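Local coordinates for protein vanadium-dependent haloperoxidase (Zobellia galactanivorans, PDB 4CIT) that acts as a vanadate-dependent iodoperoxidase, most likely using peroxide to oxidise iodide at a vanadate-binding site, at residues A[32-37]-A[142-147]; A[68-73]-A[114-119]; A[296-301]-A[387-392]; A[338-343]-A[361-366]. One frame throughout, in Å; residues are numbered along the deposited sequence.

Contact 1: residues A[32-37]-A[142-147]; sequences EPINIT and EGKNPV
Asn145 meets the N-terminal arm through its amide: ND2 donates to Glu32 O at 2.9 Å, with an N-H...O angle of 157°. The oxygen lies close to the plane of the amide, whereas the donor stands above the carbonyl plane of Glu32. CG, anti to the backbone N (chi1 -166°), is placed toward the arm, while OD1 accepts from Leu148 N as the N-cap of helix 146-167. An asparagine suits this joint between two helices because one flat group both caps and donates. An alanine here would probably leave Glu32 O without this donor and the first turn of helix 146-167 without its side-chain cap. Glu32 N adds a weak bond to Lys144 O at 3.4 Å. Lys144 crosses the Glu32 side chain at about a right angle, and its NZ stays 4.5 Å from Glu32 OE1, too far for a salt bridge. Instead NZ donates to two waters, one of which donates to Pro33 O while the other accepts from Asn35 N. Ile34 CD1 rests on Asn145 CB at 4.2 Å. The arm thus lies at the surface, across the junction of helices 128-144 and 146-167, with Ile34 turned onto Trp141, Leu148 and, on helix 108-123, Leu110.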
loop_
_atom_site.group_PDB
_atom_site.type_symbol
_atom_site.label_atom_id
_atom_site.label_comp_id
_atom_site.label_asym_id
_atom_site.label_seq_id
_atom_site.Cartn_x
_atom_site.Cartn_y
_atom_site.Cartn_z
ATOM N N GLU A 32 12.872 35.240 6.217
ATOM C CA GLU A 32 12.589 34.778 4.910
ATOM C C GLU A 32 11.416 33.791 4.887
ATOM O O GLU A 32 11.197 33.086 5.868
ATOM C CB GLU A 32 13.845 34.118 4.395
ATOM C CG GLU A 32 14.939 35.119 4.143
ATOM C CD GLU A 32 16.266 34.503 3.674
ATOM O OE1 GLU A 32 16.384 33.266 3.765
ATOM O OE2 GLU A 32 17.211 35.231 3.197
ATOM N N PRO A 33 10.646 33.787 3.799
ATOM C CA PRO A 33 9.566 32.789 3.742
ATOM C C PRO A 33 10.160 31.406 3.531
ATOM O O PRO A 33 11.289 31.252 3.008
ATOM C CB PRO A 33 8.781 33.191 2.503
ATOM C CG PRO A 33 9.760 33.911 1.610
ATOM C CD PRO A 33 10.743 34.581 2.552
ATOM N N ILE A 34 9.439 30.385 3.988
ATOM C CA ILE A 34 9.905 29.003 3.792
ATOM C C ILE A 34 8.970 28.407 2.777
ATOM O O ILE A 34 7.734 28.402 2.991
ATOM C CB ILE A 34 9.926 28.193 5.074
ATOM C CG1 ILE A 34 10.954 28.770 6.044
ATOM C CG2 ILE A 34 10.175 26.692 4.783
ATOM C CD1 ILE A 34 10.915 28.237 7.451
ATOM N N ASN A 35 9.529 27.966 1.645
ATOM C CA ASN A 35 8.726 27.418 0.538
ATOM C C ASN A 35 8.729 25.915 0.674
ATOM O O ASN A 35 9.776 25.280 0.509
ATOM C CB ASN A 35 9.269 27.779 -0.876
ATOM C CG ASN A 35 8.369 27.252 -2.040
ATOM O OD1 ASN A 35 7.116 27.226 -1.967
ATOM N ND2 ASN A 35 9.028 26.754 -3.104
ATOM N N ILE A 36 7.571 25.361 0.982
ATOM C CA ILE A 36 7.422 23.944 1.163
ATOM C C ILE A 36 6.790 23.473 -0.133
ATOM O O ILE A 36 5.846 24.047 -0.620
ATOM C CB ILE A 36 6.473 23.646 2.330
ATOM C CG1 ILE A 36 7.026 24.159 3.622
ATOM C CG2 ILE A 36 6.247 22.122 2.431
ATOM C CD1 ILE A 36 8.359 23.592 4.020
ATOM N N THR A 37 7.313 22.413 -0.717
ATOM C CA THR A 37 6.725 21.914 -1.960
ATOM C C THR A 37 6.313 20.422 -1.788
ATOM O O THR A 37 6.676 19.757 -0.818
ATOM C CB THR A 37 7.718 21.959 -3.113
ATOM O OG1 THR A 37 8.852 21.193 -2.715
ATOM C CG2 THR A 37 8.033 23.458 -3.495
ATOM N N GLU A 142 15.241 26.416 9.966
ATOM C CA GLU A 142 15.564 27.116 11.218
ATOM C C GLU A 142 16.516 28.221 10.877
ATOM O O GLU A 142 16.404 29.341 11.435
ATOM C CB GLU A 142 16.199 26.244 12.309
ATOM C CG GLU A 142 16.255 26.941 13.660
ATOM C CD GLU A 142 17.057 26.182 14.711
ATOM O OE1 GLU A 142 17.211 24.938 14.614
ATOM O OE2 GLU A 142 17.514 26.826 15.674
ATOM N N GLY A 143 17.409 27.946 9.950
ATOM C CA GLY A 143 18.330 28.966 9.468
ATOM C C GLY A 143 17.752 30.145 8.728
ATOM O O GLY A 143 18.304 31.245 8.832
ATOM N N LYS A 144 16.670 29.960 7.984
ATOM C CA LYS A 144 16.058 30.966 7.183
ATOM C C LYS A 144 15.083 31.821 7.988
ATOM O O LYS A 144 14.960 33.001 7.748
ATOM C CB LYS A 144 15.165 30.322 6.113
ATOM C CG LYS A 144 15.870 29.563 5.045
ATOM C CD LYS A 144 14.869 29.203 3.951
ATOM C CE LYS A 144 14.485 30.434 3.120
ATOM N NZ LYS A 144 14.191 29.906 1.758
ATOM N N ASN A 145 14.352 31.176 8.881
ATOM C CA ASN A 145 13.270 31.823 9.656
ATOM C C ASN A 145 12.977 31.022 10.942
ATOM O O ASN A 145 12.026 30.217 11.045
ATOM C CB ASN A 145 12.031 32.025 8.777
ATOM C CG ASN A 145 11.024 32.978 9.403
ATOM O OD1 ASN A 145 10.959 33.133 10.630
ATOM N ND2 ASN A 145 10.164 33.508 8.578
ATOM N N PRO A 146 13.765 31.262 11.982
ATOM C CA PRO A 146 13.652 30.532 13.193
ATOM C C PRO A 146 12.314 30.619 13.889
ATOM O O PRO A 146 11.890 29.561 14.460
ATOM C CB PRO A 146 14.792 31.085 14.103
ATOM C CG PRO A 146 15.473 32.125 13.330
ATOM C CD PRO A 146 14.910 32.219 11.973
ATOM N N VAL A 147 11.708 31.810 13.928
ATOM C CA VAL A 147 10.416 31.977 14.574
ATOM C C VAL A 147 9.286 31.242 13.810
ATOM O O VAL A 147 8.529 30.479 14.453
ATOM C CB VAL A 147 10.031 33.419 14.821
ATOM C CG1 VAL A 147 8.626 33.441 15.408
ATOM C CG2 VAL A 147 11.064 34.001 15.851
HETATM O O HOH W 1 12.959 32.167 0.742
HETATM O O HOH W 2 12.474 27.736 1.546
#

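Contact 2: residues A[68-73]-A[114-119]; sequences YPNVAA and VAHMEL
Pro69 and His116 face each other in an antiparallel helix pair within the largely helical fold, formed by helices 59-80 and 108-123, whose segments 68-73 and 114-119 run at 157° with axes 7.9 Å apart. Such closeness suits small residues: Ala72 CB meets Ala115 CB at 4.2 Å and Leu119 CD1 at 3.5 Å. Proline fits the neighbouring position, since its ring is compact and the backbone N that it blocks lies at a kink of helix 59-80.

His116 can be followed outward. CB lies near Ala73 CB (4.5 Å) and Pro69 O (4.1 Å). CG, anti to the backbone N (chi1 -171°), leads the imidazole to the opposite helix, where Pro69 CB sits over the centre of one face in a CH-pi contact, 3.7 Å from the centroid and 12° off the ring normal. ND1 turns elsewhere and hydrogen-bonds Ser44 OG of helix 38-55. CE1 is 4.0 Å from Pro69 CB, and CD2 lies near both Pro69 O and Asn70 OD1. At the tip, NE2 comes close to Asn70 OD1. An alanine in its place would probably open a gap over Pro69 and leave Ser44 without its imidazole partner. Leu41 and Ile45 of helix 38-55 also touch this side chain, which therefore joins three helices. Beyond the imidazole, Pro69 CG rests against Leu119 CB at 3.9 Å.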
loop_
_atom_site.group_PDB
_atom_site.type_symbol
_atom_site.label_atom_id
_atom_site.label_comp_id
_atom_site.label_asym_id
_atom_site.label_seq_id
_atom_site.Cartn_x
_atom_site.Cartn_y
_atom_site.Cartn_z
ATOM N N TYR A 68 -1.171 6.483 8.149
ATOM C CA TYR A 68 -1.305 7.370 9.267
ATOM C C TYR A 68 -0.568 8.734 9.100
ATOM O O TYR A 68 -1.131 9.781 9.422
ATOM C CB TYR A 68 -0.890 6.735 10.581
ATOM C CG TYR A 68 -1.970 5.824 11.116
ATOM C CD1 TYR A 68 -3.171 6.347 11.661
ATOM C CD2 TYR A 68 -1.780 4.483 11.132
ATOM C CE1 TYR A 68 -4.160 5.502 12.198
ATOM C CE2 TYR A 68 -2.772 3.609 11.614
ATOM C CZ TYR A 68 -3.942 4.114 12.169
ATOM O OH TYR A 68 -4.865 3.269 12.680
ATOM N N PRO A 69 0.670 8.735 8.635
ATOM C CA PRO A 69 1.335 10.010 8.471
ATOM C C PRO A 69 0.675 10.897 7.394
ATOM O O PRO A 69 0.598 12.114 7.553
ATOM C CB PRO A 69 2.732 9.607 8.075
ATOM C CG PRO A 69 2.920 8.226 8.682
ATOM C CD PRO A 69 1.607 7.604 8.350
ATOM N N ASN A 70 0.166 10.311 6.319
ATOM C CA ASN A 70 -0.609 11.094 5.389
ATOM C C ASN A 70 -1.849 11.660 5.982
ATOM O O ASN A 70 -2.185 12.849 5.716
ATOM C CB ASN A 70 -0.929 10.279 4.119
ATOM C CG ASN A 70 0.293 10.041 3.292
ATOM O OD1 ASN A 70 1.194 10.940 3.173
ATOM N ND2 ASN A 70 0.278 8.935 2.542
ATOM N N VAL A 71 -2.603 10.903 6.801
ATOM C CA VAL A 71 -3.810 11.435 7.417
ATOM C C VAL A 71 -3.468 12.639 8.257
ATOM O O VAL A 71 -4.228 13.647 8.231
ATOM C CB VAL A 71 -4.590 10.330 8.228
ATOM C CG1 VAL A 71 -5.697 10.877 9.083
ATOM C CG2 VAL A 71 -5.133 9.292 7.270
ATOM N N ALA A 72 -2.398 12.534 9.079
ATOM C CA ALA A 72 -1.979 13.692 9.876
ATOM C C ALA A 72 -1.700 14.980 9.077
ATOM O O ALA A 72 -2.222 16.066 9.386
ATOM C CB ALA A 72 -0.773 13.338 10.779
ATOM N N ALA A 73 -0.912 14.837 8.015
ATOM C CA ALA A 73 -0.661 15.967 7.136
ATOM C C ALA A 73 -1.879 16.488 6.453
ATOM O O ALA A 73 -2.122 17.721 6.397
ATOM C CB ALA A 73 0.332 15.539 6.113
ATOM N N VAL A 114 6.200 18.213 8.982
ATOM C CA VAL A 114 6.722 17.880 10.309
ATOM C C VAL A 114 5.901 16.759 10.896
ATOM O O VAL A 114 6.434 15.782 11.407
ATOM C CB VAL A 114 6.648 19.144 11.248
ATOM C CG1 VAL A 114 6.720 18.775 12.715
ATOM C CG2 VAL A 114 7.823 20.097 11.005
ATOM N N ALA A 115 4.565 16.893 10.816
ATOM C CA ALA A 115 3.655 15.790 11.307
ATOM C C ALA A 115 3.938 14.440 10.593
ATOM O O ALA A 115 4.020 13.362 11.247
ATOM C CB ALA A 115 2.223 16.229 11.172
ATOM N N HIS A 116 4.061 14.515 9.265
ATOM C CA HIS A 116 4.288 13.317 8.423
ATOM C C HIS A 116 5.607 12.616 8.879
ATOM O O HIS A 116 5.637 11.405 9.113
ATOM C CB HIS A 116 4.327 13.695 6.971
ATOM C CG HIS A 116 4.335 12.536 6.065
ATOM N ND1 HIS A 116 5.455 11.764 5.860
ATOM C CD2 HIS A 116 3.334 11.971 5.328
ATOM C CE1 HIS A 116 5.127 10.739 5.074
ATOM N NE2 HIS A 116 3.860 10.868 4.716
ATOM N N MET A 117 6.697 13.406 9.011
ATOM C CA MET A 117 7.956 12.818 9.396
ATOM C C MET A 117 7.914 12.250 10.783
ATOM O O MET A 117 8.460 11.190 11.047
ATOM C CB MET A 117 9.102 13.825 9.258
ATOM C CG MET A 117 9.351 14.270 7.869
ATOM S SD MET A 117 10.866 15.293 7.534
ATOM C CE MET A 117 10.396 16.753 8.476
ATOM N N GLU A 118 7.292 12.973 11.719
ATOM C CA GLU A 118 7.280 12.486 13.093
ATOM C C GLU A 118 6.510 11.149 13.217
ATOM O O GLU A 118 6.977 10.199 13.821
ATOM C CB GLU A 118 6.515 13.524 14.001
ATOM C CG GLU A 118 6.139 13.056 15.398
ATOM C CD GLU A 118 7.281 12.646 16.295
ATOM O OE1 GLU A 118 8.435 12.948 16.022
ATOM O OE2 GLU A 118 7.029 11.827 17.224
ATOM N N LEU A 119 5.334 11.035 12.558
ATOM C CA LEU A 119 4.597 9.767 12.619
ATOM C C LEU A 119 5.287 8.666 11.847
ATOM O O LEU A 119 5.303 7.520 12.317
ATOM C CB LEU A 119 3.157 9.923 12.150
ATOM C CG LEU A 119 2.414 10.812 13.111
ATOM C CD1 LEU A 119 1.053 10.935 12.613
ATOM C CD2 LEU A 119 2.303 10.234 14.506
#

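Contact 3: residues A[296-301]-A[387-392]; sequences AKIAAR and FSFDDD
Ile298 and Ala299 are the residues of 296-301 that meet 387-392, the strand 389-391 with the turns at its ends. The buried side lies at Ala299. Its CA is 3.7 Å from Phe387 CZ, and its CB is 3.8 Å from Phe387 CE1, so the aromatic ring comes right up to the helix backbone; a residue as small as alanine permits this. Phe387 CG, anti to the backbone N (chi1 -170°), is led toward the helix, and beyond this contact the ring meets Phe407 and makes a cation-pi contact with Lys302. Phe383 of helix 367-383 also touches Ala299.

Ile298 spans the way from this interior to the solvent side. Its CG2 lies against CB of the buried Phe389 at 4.2 Å, the two side chains crossing at about a right angle. The other branch carries CD1 outward to Asp390 O at 3.6 Å and Asp392 OD1 at 3.5 Å, both residues being exposed, and it also meets Asp391 CA at 3.9 Å. The strand itself is paired with 402-404; Ser403 takes Asp390 OD1 and Thr393 takes Asp391 OD1. No hydrogen bond joins 296-301 to 387-392, and the polar ties come from elsewhere on the same helix, His291 to Asp391 OD2 and Lys302 to Ser388 O. The attachment is therefore mixed, apolar contact in the middle with polar ties beside it.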
loop_
_atom_site.group_PDB
_atom_site.type_symbol
_atom_site.label_atom_id
_atom_site.label_comp_id
_atom_site.label_asym_id
_atom_site.label_seq_id
_atom_site.Cartn_x
_atom_site.Cartn_y
_atom_site.Cartn_z
ATOM N N ALA A 296 1.289 6.808 -7.430
ATOM C CA ALA A 296 0.573 8.026 -7.042
ATOM C C ALA A 296 1.457 9.262 -7.152
ATOM O O ALA A 296 1.025 10.309 -7.606
ATOM C CB ALA A 296 0.057 7.900 -5.672
ATOM N N LYS A 297 2.700 9.122 -6.753
ATOM C CA LYS A 297 3.677 10.191 -6.886
ATOM C C LYS A 297 3.933 10.608 -8.336
ATOM O O LYS A 297 3.958 11.810 -8.684
ATOM C CB LYS A 297 4.985 9.745 -6.204
ATOM C CG LYS A 297 6.134 10.759 -6.450
ATOM C CD LYS A 297 7.510 10.431 -5.796
ATOM C CE LYS A 297 8.071 9.026 -6.101
ATOM N NZ LYS A 297 9.413 8.756 -5.432
ATOM N N ILE A 298 4.142 9.615 -9.208
ATOM C CA ILE A 298 4.333 9.839 -10.621
ATOM C C ILE A 298 3.218 10.670 -11.224
ATOM O O ILE A 298 3.480 11.682 -11.956
ATOM C CB ILE A 298 4.531 8.514 -11.399
ATOM C CG1 ILE A 298 5.873 7.936 -11.041
ATOM C CG2 ILE A 298 4.520 8.795 -12.878
ATOM C CD1 ILE A 298 6.081 6.481 -11.451
ATOM N N ALA A 299 1.983 10.340 -10.853
ATOM C CA ALA A 299 0.792 11.004 -11.360
ATOM C C ALA A 299 0.697 12.418 -10.799
ATOM O O ALA A 299 0.359 13.356 -11.503
ATOM C CB ALA A 299 -0.463 10.239 -10.988
ATOM N N ALA A 300 0.936 12.569 -9.516
ATOM C CA ALA A 300 0.910 13.878 -8.945
ATOM C C ALA A 300 1.988 14.809 -9.510
ATOM O O ALA A 300 1.728 15.987 -9.707
ATOM C CB ALA A 300 1.045 13.822 -7.452
ATOM N N ARG A 301 3.213 14.307 -9.745
ATOM C CA ARG A 301 4.280 15.134 -10.296
ATOM C C ARG A 301 3.976 15.470 -11.762
ATOM O O ARG A 301 4.114 16.658 -12.200
ATOM C CB ARG A 301 5.638 14.469 -10.136
ATOM C CG ARG A 301 6.070 14.283 -8.691
ATOM C CD ARG A 301 6.433 15.595 -7.938
ATOM N NE ARG A 301 5.249 16.401 -7.687
ATOM C CZ ARG A 301 4.322 16.054 -6.768
ATOM N NH1 ARG A 301 4.485 14.941 -5.914
ATOM N NH2 ARG A 301 3.265 16.809 -6.686
ATOM N N PHE A 387 -5.052 7.669 -18.007
ATOM C CA PHE A 387 -3.935 8.432 -17.549
ATOM C C PHE A 387 -2.661 7.658 -17.905
ATOM O O PHE A 387 -2.323 6.634 -17.266
ATOM C CB PHE A 387 -3.999 8.654 -16.013
ATOM C CG PHE A 387 -3.014 9.613 -15.496
ATOM C CD1 PHE A 387 -1.732 9.200 -15.185
ATOM C CD2 PHE A 387 -3.334 10.942 -15.304
ATOM C CE1 PHE A 387 -0.775 10.092 -14.737
ATOM C CE2 PHE A 387 -2.388 11.845 -14.835
ATOM C CZ PHE A 387 -1.108 11.419 -14.546
ATOM N N SER A 388 -1.967 8.107 -18.941
ATOM C CA SER A 388 -0.783 7.386 -19.369
ATOM C C SER A 388 0.418 7.812 -18.495
ATOM O O SER A 388 0.583 8.950 -18.056
ATOM C CB SER A 388 -0.530 7.542 -20.877
ATOM O OG SER A 388 -0.114 8.870 -21.092
ATOM N N PHE A 389 1.286 6.861 -18.218
ATOM C CA PHE A 389 2.451 7.125 -17.412
ATOM C C PHE A 389 3.545 6.117 -17.610
ATOM O O PHE A 389 3.312 4.958 -18.073
ATOM C CB PHE A 389 2.084 7.247 -15.874
ATOM C CG PHE A 389 1.601 5.992 -15.236
ATOM C CD1 PHE A 389 0.287 5.642 -15.347
ATOM C CD2 PHE A 389 2.482 5.153 -14.505
ATOM C CE1 PHE A 389 -0.189 4.426 -14.796
ATOM C CE2 PHE A 389 2.016 4.002 -13.923
ATOM C CZ PHE A 389 0.679 3.641 -14.051
ATOM N N ASP A 390 4.774 6.596 -17.366
ATOM C CA ASP A 390 5.977 5.746 -17.284
ATOM C C ASP A 390 6.250 5.422 -15.858
ATOM O O ASP A 390 6.482 6.345 -15.023
ATOM C CB ASP A 390 7.146 6.488 -17.896
ATOM C CG ASP A 390 6.970 6.709 -19.405
ATOM O OD1 ASP A 390 6.293 5.929 -20.092
ATOM O OD2 ASP A 390 7.470 7.744 -19.912
ATOM N N ASP A 391 6.279 4.131 -15.542
ATOM C CA ASP A 391 6.460 3.682 -14.164
ATOM C C ASP A 391 7.933 3.393 -13.931
ATOM O O ASP A 391 8.399 2.301 -14.360
ATOM C CB ASP A 391 5.607 2.437 -13.876
ATOM C CG ASP A 391 5.799 1.861 -12.476
ATOM O OD1 ASP A 391 6.628 2.425 -11.679
ATOM O OD2 ASP A 391 5.085 0.888 -12.148
ATOM N N ASP A 392 8.667 4.316 -13.370
ATOM C CA ASP A 392 10.093 4.142 -12.994
ATOM C C ASP A 392 10.309 3.802 -11.523
ATOM O O ASP A 392 11.437 3.903 -10.998
ATOM C CB ASP A 392 10.920 5.380 -13.351
ATOM C CG ASP A 392 10.612 6.590 -12.485
ATOM O OD1 ASP A 392 9.564 6.579 -11.821
ATOM O OD2 ASP A 392 11.376 7.624 -12.614
#

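Contact 4: residues A[338-343]-A[361-366]; sequences IRPETV and FPEYTS. With VO4 (vanadate ion), chain F; VO4 (vanadate ion), chain E; VO4 (vanadate ion), chain D.
Arg339 grips the carbonyl of Phe361 side-on: NE donates to Phe361 O at 2.9 Å and NH2 donates to the same oxygen at 3.0 Å. The NE bond runs nearly along the C=O axis, whereas NH2 stands above the carbonyl plane, yet the oxygen lies in the guanidinium plane for both. NH1 and NH2 then reach O4 of the chain F vanadate, 3.0 Å from NH1, and NH1 also donates to Ile423 O. Arginine suits this place because its planar fan of N-H groups can serve protein and oxyanion together. On the other segment, Ser366 OG donates at 2.6 Å to O2 of a separately modelled vanadate, chain D, while this hydroxyl also caps helix 367-383 at Ser369 N.

Packing surrounds these bonds. Glu363 CA lies over one guanidinium face, 3.7 Å above its plane, and Glu363 CB meets Arg339 CD at 3.8 Å. A bend at chi2 (-82°) takes CD of Glu363 away from an extended course; its OE2 accepts from His424 ND1 and Tyr425 N. The edge of the Phe361 ring turns to O3 of another modelled vanadate, chain E.

Lys332, Gly367, Arg418 and His368 also hydrogen-bond vanadate and His424 lines the pocket, sharing an oxyanion site of the PAP2 family. Held by Phe361 O and Ile423 O, the positive guanidinium would probably favour binding of the negatively charged vanadate.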
loop_
_atom_site.group_PDB
_atom_site.type_symbol
_atom_site.label_atom_id
_atom_site.label_comp_id
_atom_site.label_asym_id
_atom_site.label_seq_id
_atom_site.Cartn_x
_atom_site.Cartn_y
_atom_site.Cartn_z
ATOM N N ILE A 338 -3.940 -23.647 -0.005
ATOM C CA ILE A 338 -2.632 -24.088 -0.445
ATOM C C ILE A 338 -2.159 -23.414 -1.734
ATOM O O ILE A 338 -2.970 -23.129 -2.622
ATOM C CB ILE A 338 -2.772 -25.626 -0.635
ATOM C CG1 ILE A 338 -1.416 -26.321 -0.704
ATOM C CG2 ILE A 338 -3.687 -25.943 -1.816
ATOM C CD1 ILE A 338 -1.594 -27.840 -0.367
ATOM N N ARG A 339 -0.853 -23.112 -1.822
ATOM C CA ARG A 339 -0.233 -22.514 -2.951
ATOM C C ARG A 339 0.039 -23.526 -4.050
ATOM O O ARG A 339 0.181 -24.729 -3.788
ATOM C CB ARG A 339 1.073 -21.827 -2.523
ATOM C CG ARG A 339 0.833 -20.642 -1.659
ATOM C CD ARG A 339 0.510 -19.417 -2.530
ATOM N NE ARG A 339 0.455 -18.199 -1.693
ATOM C CZ ARG A 339 0.620 -16.968 -2.138
ATOM N NH1 ARG A 339 0.719 -16.691 -3.431
ATOM N NH2 ARG A 339 0.528 -15.955 -1.284
ATOM N N PRO A 340 0.049 -23.063 -5.329
ATOM C CA PRO A 340 0.192 -23.919 -6.469
ATOM C C PRO A 340 1.436 -24.845 -6.453
ATOM O O PRO A 340 1.267 -26.061 -6.776
ATOM C CB PRO A 340 0.275 -22.933 -7.641
ATOM C CG PRO A 340 -0.457 -21.756 -7.221
ATOM C CD PRO A 340 -0.148 -21.651 -5.731
ATOM N N GLU A 341 2.605 -24.339 -6.042
ATOM C CA GLU A 341 3.792 -25.213 -6.059
ATOM C C GLU A 341 3.644 -26.433 -5.175
ATOM O O GLU A 341 4.168 -27.513 -5.518
ATOM C CB GLU A 341 5.078 -24.459 -5.706
ATOM C CG GLU A 341 5.220 -23.992 -4.285
ATOM C CD GLU A 341 6.667 -23.502 -4.065
ATOM O OE1 GLU A 341 7.640 -24.305 -3.991
ATOM O OE2 GLU A 341 6.875 -22.300 -4.117
ATOM N N THR A 342 3.033 -26.274 -4.013
ATOM C CA THR A 342 2.820 -27.364 -3.045
ATOM C C THR A 342 2.006 -28.517 -3.681
ATOM O O THR A 342 2.430 -29.682 -3.638
ATOM C CB THR A 342 2.099 -26.833 -1.833
ATOM O OG1 THR A 342 2.757 -25.600 -1.402
ATOM C CG2 THR A 342 2.114 -27.881 -0.722
ATOM N N VAL A 343 0.911 -28.190 -4.374
ATOM C CA VAL A 343 0.056 -29.202 -4.954
ATOM C C VAL A 343 0.733 -29.794 -6.169
ATOM O O VAL A 343 0.738 -31.027 -6.359
ATOM C CB VAL A 343 -1.344 -28.644 -5.377
ATOM C CG1 VAL A 343 -2.248 -29.798 -5.718
ATOM C CG2 VAL A 343 -1.960 -27.821 -4.209
ATOM N N PHE A 361 2.329 -16.864 2.801
ATOM C CA PHE A 361 1.004 -16.645 3.289
ATOM C C PHE A 361 0.014 -17.345 2.379
ATOM O O PHE A 361 0.392 -17.662 1.191
ATOM C CB PHE A 361 0.631 -15.174 3.532
ATOM C CG PHE A 361 1.175 -14.214 2.544
ATOM C CD1 PHE A 361 0.520 -13.981 1.359
ATOM C CD2 PHE A 361 2.326 -13.528 2.824
ATOM C CE1 PHE A 361 0.959 -13.056 0.460
ATOM C CE2 PHE A 361 2.828 -12.619 1.939
ATOM C CZ PHE A 361 2.170 -12.399 0.719
ATOM N N PRO A 362 -1.200 -17.636 2.877
ATOM C CA PRO A 362 -2.164 -18.354 2.072
ATOM C C PRO A 362 -2.537 -17.647 0.761
ATOM O O PRO A 362 -2.308 -16.445 0.562
ATOM C CB PRO A 362 -3.374 -18.494 2.982
ATOM C CG PRO A 362 -2.766 -18.494 4.328
ATOM C CD PRO A 362 -1.722 -17.469 4.231
ATOM N N GLU A 363 -3.100 -18.417 -0.121
ATOM C CA GLU A 363 -3.253 -18.081 -1.545
ATOM C C GLU A 363 -4.415 -17.137 -1.937
ATOM O O GLU A 363 -4.250 -16.348 -2.905
ATOM C CB GLU A 363 -3.284 -19.347 -2.352
ATOM C CG GLU A 363 -3.067 -19.140 -3.828
ATOM C CD GLU A 363 -4.248 -18.725 -4.611
ATOM O OE1 GLU A 363 -5.419 -19.009 -4.225
ATOM O OE2 GLU A 363 -3.997 -18.171 -5.706
ATOM N N TYR A 364 -5.546 -17.171 -1.262
ATOM C CA TYR A 364 -6.765 -16.604 -1.861
ATOM C C TYR A 364 -7.333 -15.526 -0.944
ATOM O O TYR A 364 -7.560 -15.817 0.197
ATOM C CB TYR A 364 -7.808 -17.715 -2.026
ATOM C CG TYR A 364 -9.103 -17.318 -2.689
ATOM C CD1 TYR A 364 -9.253 -17.270 -4.035
ATOM C CD2 TYR A 364 -10.209 -16.947 -1.900
ATOM C CE1 TYR A 364 -10.466 -16.928 -4.621
ATOM C CE2 TYR A 364 -11.413 -16.616 -2.447
ATOM C CZ TYR A 364 -11.543 -16.602 -3.798
ATOM O OH TYR A 364 -12.742 -16.326 -4.374
ATOM N N THR A 365 -7.604 -14.336 -1.375
ATOM C CA THR A 365 -7.345 -13.778 -2.723
ATOM C C THR A 365 -5.930 -13.173 -2.774
ATOM O O THR A 365 -5.214 -13.104 -1.746
ATOM C CB THR A 365 -8.371 -12.655 -2.999
ATOM O OG1 THR A 365 -8.422 -11.828 -1.812
ATOM C CG2 THR A 365 -9.721 -13.223 -3.399
ATOM N N SER A 366 -5.457 -12.801 -3.966
ATOM C CA SER A 366 -4.135 -12.257 -4.201
ATOM C C SER A 366 -4.013 -10.803 -3.729
ATOM O O SER A 366 -4.845 -9.979 -4.129
ATOM C CB SER A 366 -3.840 -12.265 -5.693
ATOM O OG SER A 366 -2.774 -11.346 -6.036
HETATM O O4 VO4 F . 1.165 -13.749 -3.363
HETATM O O3 VO4 E . -1.272 -12.768 -2.421
HETATM O O2 VO4 D . -0.356 -11.670 -5.093
#

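From the N terminus, the arm 32-37 precedes helix 38-55 and is joined by contact 1 to the junction of helices 128-144 and 146-167, closing a long, largely helical loop. Contact 2 is enclosed within that loop and pairs helices 59-80 and 108-123; the two centres are 19 Å apart. Further along, contact 3 opens on helix 288-302 and closes at the strand 389-391. Contact 4 falls inside this second loop, bringing the start of helix 340-347 to the segment before helix 367-383. No loops cross. Contacts 1 and 4 lie about 52 Å apart between centres, on opposite sides of the chain's centre, so the N-terminal arm lies far from the vanadate site.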